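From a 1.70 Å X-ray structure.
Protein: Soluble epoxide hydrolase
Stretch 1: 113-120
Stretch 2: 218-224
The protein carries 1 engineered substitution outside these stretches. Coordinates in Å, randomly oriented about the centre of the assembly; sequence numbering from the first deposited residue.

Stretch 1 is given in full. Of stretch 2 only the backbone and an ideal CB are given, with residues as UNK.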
# COMPACT_ATOMS: atom_id res chain seq x y z
N HIS A 113 0.39 -0.23 2.85
CA HIS A 113 1.74 -0.45 2.35
C HIS A 113 1.85 0.10 0.92
O HIS A 113 0.95 -0.11 0.10
CB HIS A 113 2.04 -1.95 2.37
CG HIS A 113 3.34 -2.35 1.75
ND1 HIS A 113 4.56 -1.87 2.17
CD2 HIS A 113 3.61 -3.24 0.76
CE1 HIS A 113 5.53 -2.43 1.46
NE2 HIS A 113 4.97 -3.26 0.60
N ASP A 114 2.93 0.82 0.63
CA ASP A 114 3.28 1.22 -0.74
C ASP A 114 2.15 2.07 -1.36
O ASP A 114 1.73 3.06 -0.75
CB ASP A 114 3.64 -0.02 -1.58
CG ASP A 114 4.28 0.32 -2.92
OD1 ASP A 114 5.52 0.55 -2.96
OD2 ASP A 114 3.55 0.35 -3.93
N TRP A 115 1.63 1.70 -2.54
CA TRP A 115 0.50 2.43 -3.10
C TRP A 115 -0.68 2.44 -2.13
O TRP A 115 -1.42 3.42 -2.04
CB TRP A 115 0.06 1.88 -4.47
CG TRP A 115 0.43 2.79 -5.61
CD1 TRP A 115 1.41 2.58 -6.54
CD2 TRP A 115 -0.17 4.05 -5.93
NE1 TRP A 115 1.46 3.64 -7.41
CE2 TRP A 115 0.51 4.56 -7.06
CE3 TRP A 115 -1.20 4.80 -5.36
CZ2 TRP A 115 0.18 5.79 -7.63
CZ3 TRP A 115 -1.53 6.02 -5.94
CH2 TRP A 115 -0.84 6.50 -7.06
N GLY A 116 -0.86 1.34 -1.41
CA GLY A 116 -1.90 1.25 -0.40
C GLY A 116 -1.73 2.31 0.68
O GLY A 116 -2.71 2.79 1.24
N ALA A 117 -0.48 2.65 0.98
CA ALA A 117 -0.17 3.70 1.95
C ALA A 117 -0.41 5.10 1.37
O ALA A 117 -0.95 5.97 2.05
CB ALA A 117 1.27 3.56 2.46
N GLY A 118 -0.02 5.32 0.12
CA GLY A 118 -0.36 6.56 -0.55
C GLY A 118 -1.86 6.82 -0.47
O GLY A 118 -2.30 7.92 -0.12
N ILE A 119 -2.64 5.79 -0.78
CA ILE A 119 -4.09 5.89 -0.74
C ILE A 119 -4.60 6.02 0.69
O ILE A 119 -5.42 6.88 1.00
CB ILE A 119 -4.74 4.67 -1.42
CG1 ILE A 119 -4.32 4.59 -2.90
CG2 ILE A 119 -6.27 4.73 -1.28
CD1 ILE A 119 -4.54 3.21 -3.54
N GLY A 120 -4.09 5.15 1.56
CA GLY A 120 -4.55 5.07 2.93
C GLY A 120 -4.27 6.30 3.78
O GLY A 120 -5.13 6.71 4.56
N UNK A 218 -1.08 2.37 -14.50
CA UNK A 218 -1.96 3.54 -14.63
C UNK A 218 -1.98 4.40 -13.36
O UNK A 218 -2.08 5.62 -13.44
CB UNK A 218 -3.38 3.09 -14.96
N UNK A 219 -1.89 3.76 -12.20
CA UNK A 219 -1.77 4.48 -10.94
C UNK A 219 -0.65 5.51 -11.02
O UNK A 219 -0.83 6.67 -10.65
CB UNK A 219 -1.52 3.51 -9.79
N UNK A 220 0.51 5.06 -11.48
CA UNK A 220 1.71 5.91 -11.53
C UNK A 220 1.58 7.03 -12.55
O UNK A 220 2.18 8.10 -12.40
CB UNK A 220 2.94 5.06 -11.86
N UNK A 221 0.78 6.79 -13.58
CA UNK A 221 0.69 7.73 -14.70
C UNK A 221 -0.22 8.92 -14.40
O UNK A 221 -0.40 9.80 -15.24
CB UNK A 221 0.18 7.00 -15.95
N UNK A 222 -0.77 8.93 -13.19
CA UNK A 222 -1.54 10.07 -12.70
C UNK A 222 -0.76 10.89 -11.67
O UNK A 222 -1.22 11.95 -11.24
CB UNK A 222 -2.86 9.59 -12.09
N UNK A 223 0.41 10.40 -11.26
CA UNK A 223 1.20 11.09 -10.25
C UNK A 223 1.63 12.48 -10.72
O UNK A 223 2.02 12.67 -11.87
CB UNK A 223 2.43 10.26 -9.89
N UNK A 224 1.55 13.45 -9.81
CA UNK A 224 1.94 14.82 -10.12
C UNK A 224 3.19 15.17 -9.32
O UNK A 224 3.13 15.92 -8.35
CB UNK A 224 0.80 15.80 -9.82

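What stretch 1 offers its neighbour is chiefly the indole of Trp 115, with Ile 119 one helical turn further on and the carboxylate of Asp 114 to one side.

Position 218 has helical backbone angles, and nothing of stretch 1 lies within 5.5 Å of its CB. Stretch 1 therefore sets no preference, and many residues would do. It is Ser 218, whose OG is hydrogen-bonded elsewhere in the structure.

Position 219 is different. Its CA is the nearest to that of Trp 115, its CA-to-CB bond points toward stretch 1, and the ideal CB lies 3.6 Å from Trp 115 CE2. The CB itself, a carbon in any residue but glycine, can pack on the indole; the atoms beyond it must turn aside. Leucine, methionine or an aromatic could follow such a path, with Ile 119 as a further apolar neighbour. The residue is Tyr 219. CB of Tyr 219 sits over the face of the six-membered ring of Trp 115, 3.9 Å from its centroid, in a CH-pi contact. With chi1 in the m well, the phenol ring turns its edge toward the same indole, the planes at 68°, and CE2 of Tyr 219 reaches to 4.1 Å from Ile 119 CD1.

At 220 the CA-to-CB bond runs sideways, and the ideal CB is 4.9 Å from Trp 115 NE1. A short side chain would not itself reach across the indole edge; a long or flat one could, and if it ended in a hydrogen-bond donor it could approach the carboxylate of Asp 114, directly or through water. Tyr 220 does both. Its ring takes the edge of Trp 115 against its face, planes at 87°, with NE1 of Trp 115 3.3 Å from CZ of Tyr 220. OH of Tyr 220, 2.5 Å from the oxygen of water 1, is linked through that water to Asp 114, since the water oxygen donates to OD1 of Asp 114 at 3.1 Å.

Position 221 points away, so stretch 1 sets no demand; the residue is Arg 221, with NE and NH2 hydrogen-bonded elsewhere in the structure. Position 222 points sideways without contact; many residues would suit, and Asn 222 is found.

Position 223 closes a type I turn begun at Tyr 220 and points toward stretch 1, where a branched or flexible apolar chain could meet the indole. Leu 223 does so, bringing CD2 to 3.7 Å from CH2 of Trp 115.

Position 224 is out of reach, leaving the choice open; NZ of Lys 224 makes a weak hydrogen bond of 3.1 Å to O of Asn 222.

Stretch 2 (218-224) SYYRNLK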
# COMPACT_ATOMS: atom_id res chain seq x y z
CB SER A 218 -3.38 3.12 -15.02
OG SER A 218 -3.41 2.60 -16.34
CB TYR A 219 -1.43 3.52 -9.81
CG TYR A 219 -2.56 2.67 -9.28
CD1 TYR A 219 -3.10 1.64 -10.04
CD2 TYR A 219 -3.06 2.87 -8.00
CE1 TYR A 219 -4.12 0.85 -9.54
CE2 TYR A 219 -4.07 2.09 -7.49
CZ TYR A 219 -4.60 1.09 -8.26
OH TYR A 219 -5.60 0.31 -7.74
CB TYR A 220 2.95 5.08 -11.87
CG TYR A 220 3.39 4.12 -10.79
CD1 TYR A 220 4.35 4.49 -9.85
CD2 TYR A 220 2.84 2.84 -10.70
CE1 TYR A 220 4.75 3.62 -8.85
CE2 TYR A 220 3.24 1.96 -9.71
CZ TYR A 220 4.19 2.35 -8.78
OH TYR A 220 4.58 1.48 -7.79
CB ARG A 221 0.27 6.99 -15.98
CG ARG A 221 1.39 6.08 -16.45
CD ARG A 221 0.97 5.05 -17.47
NE ARG A 221 2.14 4.29 -17.90
CZ ARG A 221 2.13 3.32 -18.81
NH1 ARG A 221 0.99 2.96 -19.39
NH2 ARG A 221 3.26 2.70 -19.12
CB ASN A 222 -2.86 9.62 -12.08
CG ASN A 222 -3.84 9.12 -13.12
OD1 ASN A 222 -3.91 9.66 -14.23
ND2 ASN A 222 -4.60 8.09 -12.78
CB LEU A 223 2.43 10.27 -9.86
CG LEU A 223 2.14 8.97 -9.11
CD1 LEU A 223 3.40 8.14 -8.96
CD2 LEU A 223 1.53 9.28 -7.75
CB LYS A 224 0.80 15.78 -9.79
CG LYS A 224 -0.47 15.53 -10.59
CD LYS A 224 -0.23 15.77 -12.08
CE LYS A 224 -0.74 14.61 -12.94
NZ LYS A 224 -2.21 14.39 -12.83
O HOH W 1 5.80 2.07 -5.66
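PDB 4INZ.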